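Local coordinates for succinoglycan biosynthesis protein (Bacillus cereus ATCC 14579, PDB 3B55) that binds a calcium ion and, as a member of the erythromycin esterase family, probably acts as an esterase-like hydrolase whose natural substrate is not established, at residues L80-H85 with E89-K94; G305-V310 with K425-L430; G346-K351 with P403-I408. The protein carries 1 engineered substitution. All blocks are in the same frame, centred on the assembly; numbering follows the deposited sequence.

Contact 1 of 3, residues L80-H85 with E89-K94; sequences LGEATH and EVFTMK. With CA (calcium ion), chain B.
Lys94 is a buried lysine whose ammonium group is held by two acceptors at the end of a strand. NZ donates to the backbone carbonyl of Leu80 (NZ to O 2.9 Å) and forms a salt bridge with Glu82 (NZ to OE1 2.6 Å). It meets OE1 on the anti side of the carboxylate, 31° out of its plane. A bend about the CG-CD bond (chi3 58°) turns the lysine chain toward the strand, and CE passes 3.7 Å from CG of Leu80. Outside the two segments, Trp304 adds a cation-pi contact to the same lysine.

The carboxylate divides its oxygens. While OE1 serves Lys94, OE2 accepts from ND1 of His85 in a His-carboxylate hydrogen bond whose very short modelled length is doubtful. On the far side of that imidazole, NE2 binds the calcium ion at 2.4 Å, a site that Glu113 shares. Phe91 turns the edge of its ring to the carboxylate, CE1 lying 3.5 Å from OE2 of Glu82, with the two planes 63° apart. Its CZ also approaches the carbonyl O of His85. One turn earlier in the helix than Lys94, Val90 packs CG1 against CB of Glu82 at 3.6 Å.

Here strand 77-82 passes through a short loop into helix 88-104, which runs back antiparallel to it, a beta-alpha unit of the mixed sheet. Glu82 stands in the second shell of the metal, where it would probably steady the imidazole of His85, and Lys94 lies one step further out. Pairing the buried ammonium with a carboxylate and a carbonyl would hold Glu82 in place beside the metal ligand.

Contact 2 of 3, residues G305-V310 with K425-L430; sequences GHNGHV and KAFDIL
Phe427 reaches the segment 305-310 with the rim of its ring alone. CZ sits 3.9 Å from CG of Asn307 and 3.8 Å from that residue's backbone O, the latter close to the ring plane. Along the same edge, CE1 meets CG2 of Val310 at 4.2 Å. The asparagine side chain crosses the phenyl group at about a right angle, its amide plane turned 57° from the ring. Phe427 has CG anti to its own carbonyl carbon (chi1 -56°), which directs the ring toward Asn307 and Val310; Ser338 and Met315 touch it too.

Phe427 is where the chain leaves helix 423-426, shortly before strand 429-433. Its partners follow strand 301-306 of the same mixed sheet, from which 429-433 is separated by strands 77-82 and 336-344. Asn307 and Val310 belong to a weakly bonded helical turn that follows the last strand residue, His306.

His306 stands at the N-cap of that turn. It accepts from N of Gly308 through ND1, at 2.9 Å and nearly straight (173°), with the donor lying in the imidazole plane, while its carbonyl O takes the backbone N of His309. The other ring nitrogen, NE2, is hydrogen-bonded to O of Gly407. Further out, the backbone N of His306 donates to the calcium ligand Glu113, and its ring makes an edge-to-face contact with His85.

Contact 3 of 3, residues G346-K351 with P403-I408; sequences GQYNVK and PIFAGI
Phe405 meets Tyr348 at the end of a side chain worth tracing outward from CB, whose ring has three neighbours: Gly407, Ala83 and Tyr348. CB points toward the strand 346-351, and CG stands anti to the backbone N (chi1 168°), which carries the ring across to the tyrosine. Over the centre of one face, 3.6 Å above the plane, lies the backbone N of Gly407; the chain curls back under its own aromatic ring there, Gly407 taking left-handed backbone angles. On one flank CE2 comes within 3.6 Å of O of Ala83, in the turn that precedes the calcium ligand His85. On the other, CE1 lies 3.6 Å from OH of Tyr348, with the hydroxyl oxygen near the phenyl plane. The tip, CZ, stands 3.9 Å above the tyrosine ring, displaced from its centre toward the rim.

This is a T-shaped (edge-to-face) pair: the edge of Phe405 is turned to the face of Tyr348, with centroids 5.4 Å apart and planes at 67°. It joins two separate antiparallel pairs of strands, 346-351 with 357-362 and 402-405 with 418-421, which lie beside the main mixed sheet rather than within it. With CG between the backbone N and the carbonyl carbon (chi1 52°), the tyrosine ring is brought over toward Phe405, and Leu363 and Glu411 also touch its side chain.

Two residues along the strand, Val350 supplies a second, smaller contact: CG2 packs 3.8 Å from the carbonyl O of Ile408. The Ile408 side chain itself is directed away from the strand, and its nearest atom is about 8 Å from the calcium ion.

From the N terminus, contact 1 comes first and closes a loop of just three residues, turning strand 77-82 into helix 88-104. It is complete before contact 2 opens at 305-310. Contact 2 spans 114 residues to reach 425-430, and contact 3 (346-351 with 403-408) is nested wholly inside that long loop. The first two contacts share the mixed sheet: strands 77-82 and 301-306 are neighbours there, and backbone bonds join Glu82 to Gly305 and Asn307. Contact 3 brings the two outlying strand pairs against this core: its segment 403-408 touches both other contacts, and Tyr348 packs against Thr84 of contact 1.

Contact 1 of 3, residues L80-H85 with E89-K94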
ATOM      1  N   LEU A  80       2.459  -3.439  -5.634  1.00  9.40           N
ATOM      2  CA  LEU A  80       3.777  -2.882  -5.924  1.00  6.79           C
ATOM      3  C   LEU A  80       4.417  -2.506  -4.595  1.00  8.87           C
ATOM      4  O   LEU A  80       4.180  -1.421  -4.061  1.00  8.32           O
ATOM      5  CB  LEU A  80       3.625  -1.662  -6.845  1.00  8.88           C
ATOM      6  CG  LEU A  80       4.850  -1.016  -7.502  1.00 12.85           C
ATOM      7  CD1 LEU A  80       5.670  -2.075  -8.240  1.00 12.59           C
ATOM      8  CD2 LEU A  80       4.381   0.083  -8.483  1.00  4.94           C
ATOM      9  N   GLY A  81       5.241  -3.407  -4.066  1.00  8.12           N
ATOM     10  CA  GLY A  81       5.856  -3.145  -2.776  1.00  3.97           C
ATOM     11  C   GLY A  81       7.178  -2.414  -2.746  1.00  6.88           C
ATOM     12  O   GLY A  81       7.923  -2.404  -3.720  1.00  7.49           O
ATOM     13  N   GLU A  82       7.456  -1.778  -1.612  1.00  6.69           N
ATOM     14  CA  GLU A  82       8.713  -1.055  -1.432  1.00 10.20           C
ATOM     15  C   GLU A  82       9.483  -1.739  -0.317  1.00  7.58           C
ATOM     16  O   GLU A  82       8.947  -1.954   0.766  1.00  7.26           O
ATOM     17  CB  GLU A  82       8.463   0.432  -1.115  1.00 11.98           C
ATOM     18  CG  GLU A  82       7.270   0.713  -0.218  1.00 15.83           C
ATOM     19  CD  GLU A  82       6.791   2.157  -0.350  1.00 20.58           C
ATOM     20  OE1 GLU A  82       6.511   2.594  -1.493  1.00 19.51           O
ATOM     21  OE2 GLU A  82       6.691   2.862   0.676  1.00 15.37           O
ATOM     22  N   ALA A  83      10.728  -2.112  -0.596  1.00  8.48           N
ATOM     23  CA  ALA A  83      11.548  -2.796   0.397  1.00 12.07           C
ATOM     24  C   ALA A  83      11.601  -2.004   1.693  1.00  8.74           C
ATOM     25  O   ALA A  83      11.731  -2.577   2.766  1.00 13.71           O
ATOM     26  CB  ALA A  83      12.963  -3.026  -0.145  1.00  7.73           C
ATOM     27  N   THR A  84      11.487  -0.689   1.577  1.00 10.79           N
ATOM     28  CA  THR A  84      11.518   0.212   2.724  1.00 11.37           C
ATOM     29  C   THR A  84      10.811   1.516   2.382  1.00 10.45           C
ATOM     30  O   THR A  84      10.715   1.882   1.210  1.00 11.14           O
ATOM     31  CB  THR A  84      12.957   0.575   3.124  1.00 14.23           C
ATOM     32  OG1 THR A  84      12.922   1.624   4.094  1.00 14.29           O
ATOM     33  CG2 THR A  84      13.753   1.066   1.904  1.00 14.59           C
ATOM     34  N   HIS A  85      10.337   2.223   3.404  1.00  8.37           N
ATOM     35  CA  HIS A  85       9.664   3.498   3.186  1.00  9.34           C
ATOM     36  C   HIS A  85      10.626   4.678   3.173  1.00  9.74           C
ATOM     37  O   HIS A  85      10.189   5.824   3.091  1.00 10.40           O
ATOM     38  CB  HIS A  85       8.631   3.768   4.271  1.00  7.04           C
ATOM     39  CG  HIS A  85       7.438   2.883   4.193  1.00 11.97           C
ATOM     40  ND1 HIS A  85       6.901   2.468   2.994  1.00  8.38           N
ATOM     41  CD2 HIS A  85       6.635   2.382   5.158  1.00  8.05           C
ATOM     42  CE1 HIS A  85       5.816   1.755   3.223  1.00  8.75           C
ATOM     43  NE2 HIS A  85       5.633   1.690   4.527  1.00  7.74           N
ATOM     44  N   GLU A  89      15.514   5.838  -4.586  1.00  9.89           N
ATOM     45  CA  GLU A  89      15.455   5.024  -5.800  1.00 11.30           C
ATOM     46  C   GLU A  89      14.285   4.061  -5.791  1.00 11.51           C
ATOM     47  O   GLU A  89      13.727   3.744  -6.845  1.00 11.74           O
ATOM     48  CB  GLU A  89      16.756   4.231  -5.989  1.00 10.14           C
ATOM     49  CG  GLU A  89      18.017   5.073  -6.164  1.00  9.42           C
ATOM     50  CD  GLU A  89      18.438   5.814  -4.894  1.00 10.03           C
ATOM     51  OE1 GLU A  89      17.949   5.481  -3.785  1.00  8.68           O
ATOM     52  OE2 GLU A  89      19.293   6.716  -5.003  1.00 11.74           O
ATOM     53  N   VAL A  90      13.914   3.584  -4.609  1.00 10.69           N
ATOM     54  CA  VAL A  90      12.796   2.661  -4.524  1.00 11.90           C
ATOM     55  C   VAL A  90      11.526   3.404  -4.907  1.00 12.43           C
ATOM     56  O   VAL A  90      10.719   2.900  -5.694  1.00 10.95           O
ATOM     57  CB  VAL A  90      12.649   2.068  -3.118  1.00 12.07           C
ATOM     58  CG1 VAL A  90      11.420   1.192  -3.063  1.00 11.05           C
ATOM     59  CG2 VAL A  90      13.891   1.251  -2.780  1.00 10.77           C
ATOM     60  N   PHE A  91      11.354   4.605  -4.363  1.00 11.51           N
ATOM     61  CA  PHE A  91      10.179   5.405  -4.691  1.00 11.74           C
ATOM     62  C   PHE A  91      10.132   5.745  -6.181  1.00 10.90           C
ATOM     63  O   PHE A  91       9.121   5.514  -6.837  1.00 12.43           O
ATOM     64  CB  PHE A  91      10.156   6.722  -3.907  1.00 12.32           C
ATOM     65  CG  PHE A  91       9.751   6.578  -2.458  1.00 17.47           C
ATOM     66  CD1 PHE A  91       8.784   5.648  -2.076  1.00 20.77           C
ATOM     67  CD2 PHE A  91      10.304   7.407  -1.486  1.00 16.61           C
ATOM     68  CE1 PHE A  91       8.376   5.542  -0.747  1.00 20.39           C
ATOM     69  CE2 PHE A  91       9.906   7.313  -0.153  1.00 21.30           C
ATOM     70  CZ  PHE A  91       8.937   6.379   0.218  1.00 19.55           C
ATOM     71  N   THR A  92      11.222   6.289  -6.722  1.00 10.30           N
ATOM     72  CA  THR A  92      11.226   6.669  -8.128  1.00  9.28           C
ATOM     73  C   THR A  92      11.037   5.500  -9.086  1.00  9.28           C
ATOM     74  O   THR A  92      10.405   5.656 -10.129  1.00  7.23           O
ATOM     75  CB  THR A  92      12.516   7.423  -8.530  1.00 11.37           C
ATOM     76  OG1 THR A  92      13.654   6.575  -8.337  1.00 14.40           O
ATOM     77  CG2 THR A  92      12.665   8.712  -7.712  1.00  9.31           C
HETATM   78  N   MSE A  93      11.581   4.334  -8.745  1.00  9.82           N
HETATM   79  CA  MSE A  93      11.433   3.166  -9.606  1.00 10.27           C
HETATM   80  C   MSE A  93       9.972   2.709  -9.595  1.00 11.30           C
HETATM   81  O   MSE A  93       9.455   2.213 -10.599  1.00  8.95           O
HETATM   82  CB  MSE A  93      12.328   2.024  -9.128  1.00 12.07           C
HETATM   83  CG  MSE A  93      12.353   0.834 -10.059  1.00 16.12           C
HETATM   84 SE   MSE A  93      12.973   1.284 -11.855  1.00 34.16          SE
HETATM   85  CE  MSE A  93      14.862   1.259 -11.558  1.00 41.93           C
ATOM     86  N   LYS A  94       9.306   2.872  -8.455  1.00  9.59           N
ATOM     87  CA  LYS A  94       7.907   2.479  -8.348  1.00  8.41           C
ATOM     88  C   LYS A  94       7.053   3.478  -9.125  1.00  9.41           C
ATOM     89  O   LYS A  94       5.999   3.137  -9.662  1.00  7.44           O
ATOM     90  CB  LYS A  94       7.478   2.436  -6.882  1.00 10.19           C
ATOM     91  CG  LYS A  94       7.875   1.148  -6.175  1.00  4.77           C
ATOM     92  CD  LYS A  94       7.325   1.109  -4.758  1.00  9.46           C
ATOM     93  CE  LYS A  94       5.804   1.227  -4.747  1.00  6.94           C
ATOM     94  NZ  LYS A  94       5.291   1.214  -3.349  1.00  7.34           N
TER
HETATM   95 CA    CA B 501       4.094   0.838   6.130  1.00 11.37          CA

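Contact 2 of 3, residues G305-V310 with K425-L430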
ATOM      1  N   GLY A 305       2.389  -0.065  -1.595  1.00  9.94           N
ATOM      2  CA  GLY A 305       2.660  -0.138  -0.169  1.00  8.02           C
ATOM      3  C   GLY A 305       3.958  -0.873   0.144  1.00  9.76           C
ATOM      4  O   GLY A 305       4.756  -1.152  -0.747  1.00 12.42           O
ATOM      5  N   HIS A 306       4.173  -1.186   1.415  1.00  9.36           N
ATOM      6  CA  HIS A 306       5.382  -1.880   1.858  1.00 10.37           C
ATOM      7  C   HIS A 306       5.383  -3.339   1.372  1.00 13.28           C
ATOM      8  O   HIS A 306       4.316  -3.944   1.194  1.00 13.60           O
ATOM      9  CB  HIS A 306       5.450  -1.822   3.395  1.00  9.92           C
ATOM     10  CG  HIS A 306       6.750  -2.285   3.973  1.00  7.57           C
ATOM     11  ND1 HIS A 306       7.123  -3.612   3.999  1.00 12.22           N
ATOM     12  CD2 HIS A 306       7.757  -1.599   4.562  1.00  7.87           C
ATOM     13  CE1 HIS A 306       8.304  -3.723   4.579  1.00 11.26           C
ATOM     14  NE2 HIS A 306       8.713  -2.516   4.930  1.00 13.74           N
ATOM     15  N   ASN A 307       6.573  -3.894   1.133  1.00 12.55           N
ATOM     16  CA  ASN A 307       6.701  -5.288   0.687  1.00 12.37           C
ATOM     17  C   ASN A 307       5.878  -6.231   1.561  1.00 12.19           C
ATOM     18  O   ASN A 307       5.272  -7.187   1.069  1.00 11.67           O
ATOM     19  CB  ASN A 307       8.167  -5.747   0.737  1.00 10.73           C
ATOM     20  CG  ASN A 307       8.941  -5.407  -0.531  1.00 13.95           C
ATOM     21  OD1 ASN A 307      10.147  -5.643  -0.612  1.00 14.74           O
ATOM     22  ND2 ASN A 307       8.252  -4.870  -1.527  1.00  9.32           N
ATOM     23  N   GLY A 308       5.861  -5.950   2.859  1.00 11.03           N
ATOM     24  CA  GLY A 308       5.122  -6.786   3.785  1.00 11.99           C
ATOM     25  C   GLY A 308       3.609  -6.762   3.657  1.00 13.12           C
ATOM     26  O   GLY A 308       2.937  -7.683   4.131  1.00 11.28           O
ATOM     27  N   HIS A 309       3.063  -5.725   3.026  1.00 11.06           N
ATOM     28  CA  HIS A 309       1.618  -5.636   2.877  1.00 13.08           C
ATOM     29  C   HIS A 309       1.091  -6.091   1.513  1.00 12.96           C
ATOM     30  O   HIS A 309      -0.121  -6.223   1.333  1.00 12.58           O
ATOM     31  CB  HIS A 309       1.138  -4.209   3.180  1.00 13.37           C
ATOM     32  CG  HIS A 309       1.332  -3.795   4.608  1.00 12.13           C
ATOM     33  ND1 HIS A 309       0.777  -4.483   5.665  1.00 13.73           N
ATOM     34  CD2 HIS A 309       2.012  -2.756   5.152  1.00 11.75           C
ATOM     35  CE1 HIS A 309       1.104  -3.886   6.798  1.00 13.42           C
ATOM     36  NE2 HIS A 309       1.853  -2.835   6.514  1.00  9.34           N
ATOM     37  N   VAL A 310       1.990  -6.329   0.558  1.00 10.58           N
ATOM     38  CA  VAL A 310       1.577  -6.795  -0.768  1.00  9.87           C
ATOM     39  C   VAL A 310       2.112  -8.185  -1.107  1.00 13.10           C
ATOM     40  O   VAL A 310       1.711  -8.770  -2.117  1.00 13.78           O
ATOM     41  CB  VAL A 310       2.013  -5.825  -1.915  1.00 11.30           C
ATOM     42  CG1 VAL A 310       1.336  -4.473  -1.748  1.00  5.79           C
ATOM     43  CG2 VAL A 310       3.524  -5.670  -1.933  1.00  3.85           C
ATOM     44  N   LYS A 425       7.440 -17.544  -3.295  1.00 11.51           N
ATOM     45  CA  LYS A 425       6.049 -17.630  -2.860  1.00 17.21           C
ATOM     46  C   LYS A 425       5.466 -16.254  -2.548  1.00 12.29           C
ATOM     47  O   LYS A 425       4.282 -16.014  -2.760  1.00 14.55           O
ATOM     48  CB  LYS A 425       5.933 -18.537  -1.636  1.00 15.81           C
ATOM     49  CG  LYS A 425       6.416 -19.960  -1.897  1.00 23.78           C
ATOM     50  CD  LYS A 425       6.127 -20.898  -0.728  1.00 26.49           C
ATOM     51  CE  LYS A 425       6.756 -22.264  -0.980  1.00 30.00           C
ATOM     52  NZ  LYS A 425       6.242 -23.332  -0.071  1.00 39.56           N
ATOM     53  N   ALA A 426       6.305 -15.352  -2.056  1.00 11.80           N
ATOM     54  CA  ALA A 426       5.861 -14.011  -1.712  1.00 13.05           C
ATOM     55  C   ALA A 426       5.605 -13.117  -2.925  1.00 14.15           C
ATOM     56  O   ALA A 426       4.641 -12.346  -2.935  1.00 12.62           O
ATOM     57  CB  ALA A 426       6.881 -13.355  -0.802  1.00 13.57           C
ATOM     58  N   PHE A 427       6.452 -13.224  -3.948  1.00 12.28           N
ATOM     59  CA  PHE A 427       6.305 -12.382  -5.132  1.00  7.10           C
ATOM     60  C   PHE A 427       6.380 -13.093  -6.476  1.00  9.11           C
ATOM     61  O   PHE A 427       7.110 -14.075  -6.648  1.00  8.37           O
ATOM     62  CB  PHE A 427       7.374 -11.291  -5.140  1.00  7.87           C
ATOM     63  CG  PHE A 427       7.397 -10.438  -3.906  1.00  7.38           C
ATOM     64  CD1 PHE A 427       6.392  -9.504  -3.668  1.00 10.26           C
ATOM     65  CD2 PHE A 427       8.437 -10.558  -2.986  1.00  3.86           C
ATOM     66  CE1 PHE A 427       6.422  -8.691  -2.524  1.00  9.54           C
ATOM     67  CE2 PHE A 427       8.479  -9.751  -1.839  1.00  6.03           C
ATOM     68  CZ  PHE A 427       7.468  -8.815  -1.607  1.00  5.33           C
ATOM     69  N   ASP A 428       5.634 -12.561  -7.439  1.00  8.39           N
ATOM     70  CA  ASP A 428       5.620 -13.089  -8.796  1.00  9.75           C
ATOM     71  C   ASP A 428       6.747 -12.387  -9.561  1.00  9.33           C
ATOM     72  O   ASP A 428       7.381 -12.969 -10.433  1.00  9.71           O
ATOM     73  CB  ASP A 428       4.287 -12.772  -9.493  1.00  9.57           C
ATOM     74  CG  ASP A 428       3.085 -13.349  -8.764  1.00 14.77           C
ATOM     75  OD1 ASP A 428       3.074 -14.576  -8.502  1.00 20.73           O
ATOM     76  OD2 ASP A 428       2.149 -12.576  -8.456  1.00 11.90           O
ATOM     77  N   ILE A 429       7.000 -11.128  -9.218  1.00  9.69           N
ATOM     78  CA  ILE A 429       8.028 -10.352  -9.907  1.00  7.95           C
ATOM     79  C   ILE A 429       8.906  -9.578  -8.936  1.00  8.83           C
ATOM     80  O   ILE A 429       8.397  -8.914  -8.030  1.00  9.99           O
ATOM     81  CB  ILE A 429       7.365  -9.363 -10.886  1.00  9.04           C
ATOM     82  CG1 ILE A 429       6.496 -10.149 -11.878  1.00  7.67           C
ATOM     83  CG2 ILE A 429       8.434  -8.532 -11.628  1.00  6.81           C
ATOM     84  CD1 ILE A 429       5.557  -9.287 -12.702  1.00  8.65           C
ATOM     85  N   LEU A 430      10.223  -9.661  -9.125  1.00  9.64           N
ATOM     86  CA  LEU A 430      11.150  -8.941  -8.259  1.00 10.17           C
ATOM     87  C   LEU A 430      11.962  -7.882  -9.000  1.00 10.32           C
ATOM     88  O   LEU A 430      12.504  -8.128 -10.077  1.00 11.08           O
ATOM     89  CB  LEU A 430      12.132  -9.891  -7.566  1.00 11.99           C
ATOM     90  CG  LEU A 430      13.028  -9.110  -6.584  1.00 13.55           C
ATOM     91  CD1 LEU A 430      12.519  -9.287  -5.156  1.00 13.48           C
ATOM     92  CD2 LEU A 430      14.463  -9.573  -6.692  1.00 13.64           C
TER

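Contact 3 of 3, residues G346-K351 with P403-I408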
ATOM      1  N   GLY A 346      23.715   0.654   0.433  1.00 11.52           N
ATOM      2  CA  GLY A 346      23.237   2.023   0.492  1.00 11.87           C
ATOM      3  C   GLY A 346      22.692   2.465   1.836  1.00 13.59           C
ATOM      4  O   GLY A 346      22.808   1.755   2.834  1.00 11.72           O
ATOM      5  N   GLN A 347      22.091   3.652   1.847  1.00 13.32           N
ATOM      6  CA  GLN A 347      21.511   4.218   3.054  1.00 14.79           C
ATOM      7  C   GLN A 347      20.056   4.592   2.822  1.00 14.91           C
ATOM      8  O   GLN A 347      19.643   4.851   1.691  1.00 15.22           O
ATOM      9  CB  GLN A 347      22.306   5.446   3.494  1.00 17.93           C
ATOM     10  CG  GLN A 347      23.786   5.158   3.674  1.00 25.58           C
ATOM     11  CD  GLN A 347      24.561   6.362   4.153  1.00 35.11           C
ATOM     12  OE1 GLN A 347      24.516   6.718   5.333  1.00 37.92           O
ATOM     13  NE2 GLN A 347      25.269   7.010   3.233  1.00 30.36           N
ATOM     14  N   TYR A 348      19.283   4.627   3.899  1.00 14.50           N
ATOM     15  CA  TYR A 348      17.870   4.947   3.806  1.00 14.46           C
ATOM     16  C   TYR A 348      17.393   5.647   5.065  1.00 14.46           C
ATOM     17  O   TYR A 348      18.074   5.620   6.093  1.00 15.22           O
ATOM     18  CB  TYR A 348      17.061   3.664   3.617  1.00 10.98           C
ATOM     19  CG  TYR A 348      17.373   2.591   4.645  1.00 15.09           C
ATOM     20  CD1 TYR A 348      18.479   1.750   4.494  1.00 16.20           C
ATOM     21  CD2 TYR A 348      16.582   2.434   5.785  1.00 16.19           C
ATOM     22  CE1 TYR A 348      18.790   0.782   5.450  1.00  9.44           C
ATOM     23  CE2 TYR A 348      16.884   1.468   6.744  1.00 15.43           C
ATOM     24  CZ  TYR A 348      17.988   0.652   6.571  1.00 11.87           C
ATOM     25  OH  TYR A 348      18.310  -0.276   7.524  1.00 13.56           O
ATOM     26  N   ASN A 349      16.225   6.281   4.977  1.00 11.72           N
ATOM     27  CA  ASN A 349      15.650   6.962   6.125  1.00 12.15           C
ATOM     28  C   ASN A 349      14.944   5.936   7.005  1.00 13.86           C
ATOM     29  O   ASN A 349      14.283   5.012   6.511  1.00 11.03           O
ATOM     30  CB  ASN A 349      14.626   8.019   5.700  1.00 12.18           C
ATOM     31  CG  ASN A 349      15.272   9.265   5.131  1.00 12.08           C
ATOM     32  OD1 ASN A 349      16.227   9.796   5.694  1.00  9.83           O
ATOM     33  ND2 ASN A 349      14.743   9.745   4.013  1.00 11.38           N
ATOM     34  N   VAL A 350      15.093   6.106   8.311  1.00 14.96           N
ATOM     35  CA  VAL A 350      14.466   5.224   9.281  1.00 15.98           C
ATOM     36  C   VAL A 350      14.446   5.979  10.602  1.00 16.11           C
ATOM     37  O   VAL A 350      15.240   6.899  10.795  1.00 17.02           O
ATOM     38  CB  VAL A 350      15.271   3.917   9.449  1.00 15.48           C
ATOM     39  CG1 VAL A 350      16.654   4.215  10.046  1.00 11.38           C
ATOM     40  CG2 VAL A 350      14.509   2.949  10.330  1.00 16.04           C
ATOM     41  N   LYS A 351      13.530   5.619  11.496  1.00 16.44           N
ATOM     42  CA  LYS A 351      13.467   6.272  12.799  1.00 19.33           C
ATOM     43  C   LYS A 351      14.589   5.713  13.677  1.00 20.42           C
ATOM     44  O   LYS A 351      14.745   4.499  13.791  1.00 22.07           O
ATOM     45  CB  LYS A 351      12.109   6.029  13.459  1.00 18.33           C
ATOM     46  CG  LYS A 351      10.975   6.829  12.822  1.00 25.28           C
ATOM     47  CD  LYS A 351       9.673   6.639  13.583  1.00 29.06           C
ATOM     48  CE  LYS A 351       8.564   7.510  13.013  1.00 33.96           C
ATOM     49  NZ  LYS A 351       7.222   7.142  13.556  1.00 33.17           N
ATOM     50  N   PRO A 403      16.834 -15.530   4.629  1.00 15.08           N
ATOM     51  CA  PRO A 403      16.801 -14.186   5.210  1.00 14.85           C
ATOM     52  C   PRO A 403      16.699 -13.071   4.176  1.00 15.46           C
ATOM     53  O   PRO A 403      17.259 -13.162   3.077  1.00 18.27           O
ATOM     54  CB  PRO A 403      18.112 -14.112   5.981  1.00 13.06           C
ATOM     55  CG  PRO A 403      18.410 -15.561   6.304  1.00 16.19           C
ATOM     56  CD  PRO A 403      18.076 -16.227   5.006  1.00 16.26           C
ATOM     57  N   ILE A 404      15.981 -12.019   4.536  1.00 14.05           N
ATOM     58  CA  ILE A 404      15.827 -10.871   3.660  1.00 13.50           C
ATOM     59  C   ILE A 404      15.619  -9.637   4.504  1.00 11.19           C
ATOM     60  O   ILE A 404      14.986  -9.692   5.557  1.00 10.55           O
ATOM     61  CB  ILE A 404      14.622 -11.008   2.710  1.00 12.89           C
ATOM     62  CG1 ILE A 404      14.621  -9.834   1.715  1.00 12.92           C
ATOM     63  CG2 ILE A 404      13.319 -11.022   3.517  1.00 11.87           C
ATOM     64  CD1 ILE A 404      13.696 -10.007   0.512  1.00 11.02           C
ATOM     65  N   PHE A 405      16.167  -8.525   4.031  1.00 11.30           N
ATOM     66  CA  PHE A 405      16.042  -7.239   4.697  1.00 10.78           C
ATOM     67  C   PHE A 405      14.550  -6.995   4.996  1.00 12.97           C
ATOM     68  O   PHE A 405      13.708  -7.118   4.114  1.00 10.66           O
ATOM     69  CB  PHE A 405      16.621  -6.174   3.758  1.00 12.53           C
ATOM     70  CG  PHE A 405      16.317  -4.765   4.158  1.00 18.51           C
ATOM     71  CD1 PHE A 405      16.878  -4.208   5.304  1.00 16.67           C
ATOM     72  CD2 PHE A 405      15.488  -3.980   3.363  1.00 12.73           C
ATOM     73  CE1 PHE A 405      16.620  -2.886   5.647  1.00 17.04           C
ATOM     74  CE2 PHE A 405      15.222  -2.658   3.697  1.00 16.19           C
ATOM     75  CZ  PHE A 405      15.791  -2.110   4.839  1.00 15.89           C
ATOM     76  N   ALA A 406      14.224  -6.665   6.246  1.00 14.64           N
ATOM     77  CA  ALA A 406      12.833  -6.443   6.642  1.00 17.01           C
ATOM     78  C   ALA A 406      12.287  -5.065   6.284  1.00 15.41           C
ATOM     79  O   ALA A 406      11.128  -4.931   5.875  1.00 16.89           O
ATOM     80  CB  ALA A 406      12.676  -6.698   8.135  1.00 18.23           C
ATOM     81  N   GLY A 407      13.113  -4.043   6.461  1.00  9.59           N
ATOM     82  CA  GLY A 407      12.694  -2.700   6.114  1.00 10.43           C
ATOM     83  C   GLY A 407      11.651  -2.018   6.983  1.00 11.55           C
ATOM     84  O   GLY A 407      10.878  -1.191   6.483  1.00  9.04           O
ATOM     85  N   ILE A 408      11.611  -2.349   8.269  1.00 12.10           N
ATOM     86  CA  ILE A 408      10.650  -1.723   9.172  1.00 13.63           C
ATOM     87  C   ILE A 408      11.037  -0.249   9.365  1.00 12.90           C
ATOM     88  O   ILE A 408      12.217   0.111   9.328  1.00 10.83           O
ATOM     89  CB  ILE A 408      10.606  -2.449  10.527  1.00 12.27           C
ATOM     90  CG1 ILE A 408      10.250  -3.918  10.303  1.00 15.31           C
ATOM     91  CG2 ILE A 408       9.557  -1.809  11.433  1.00 11.89           C
ATOM     92  CD1 ILE A 408       8.983  -4.107   9.468  1.00 15.97           C
TER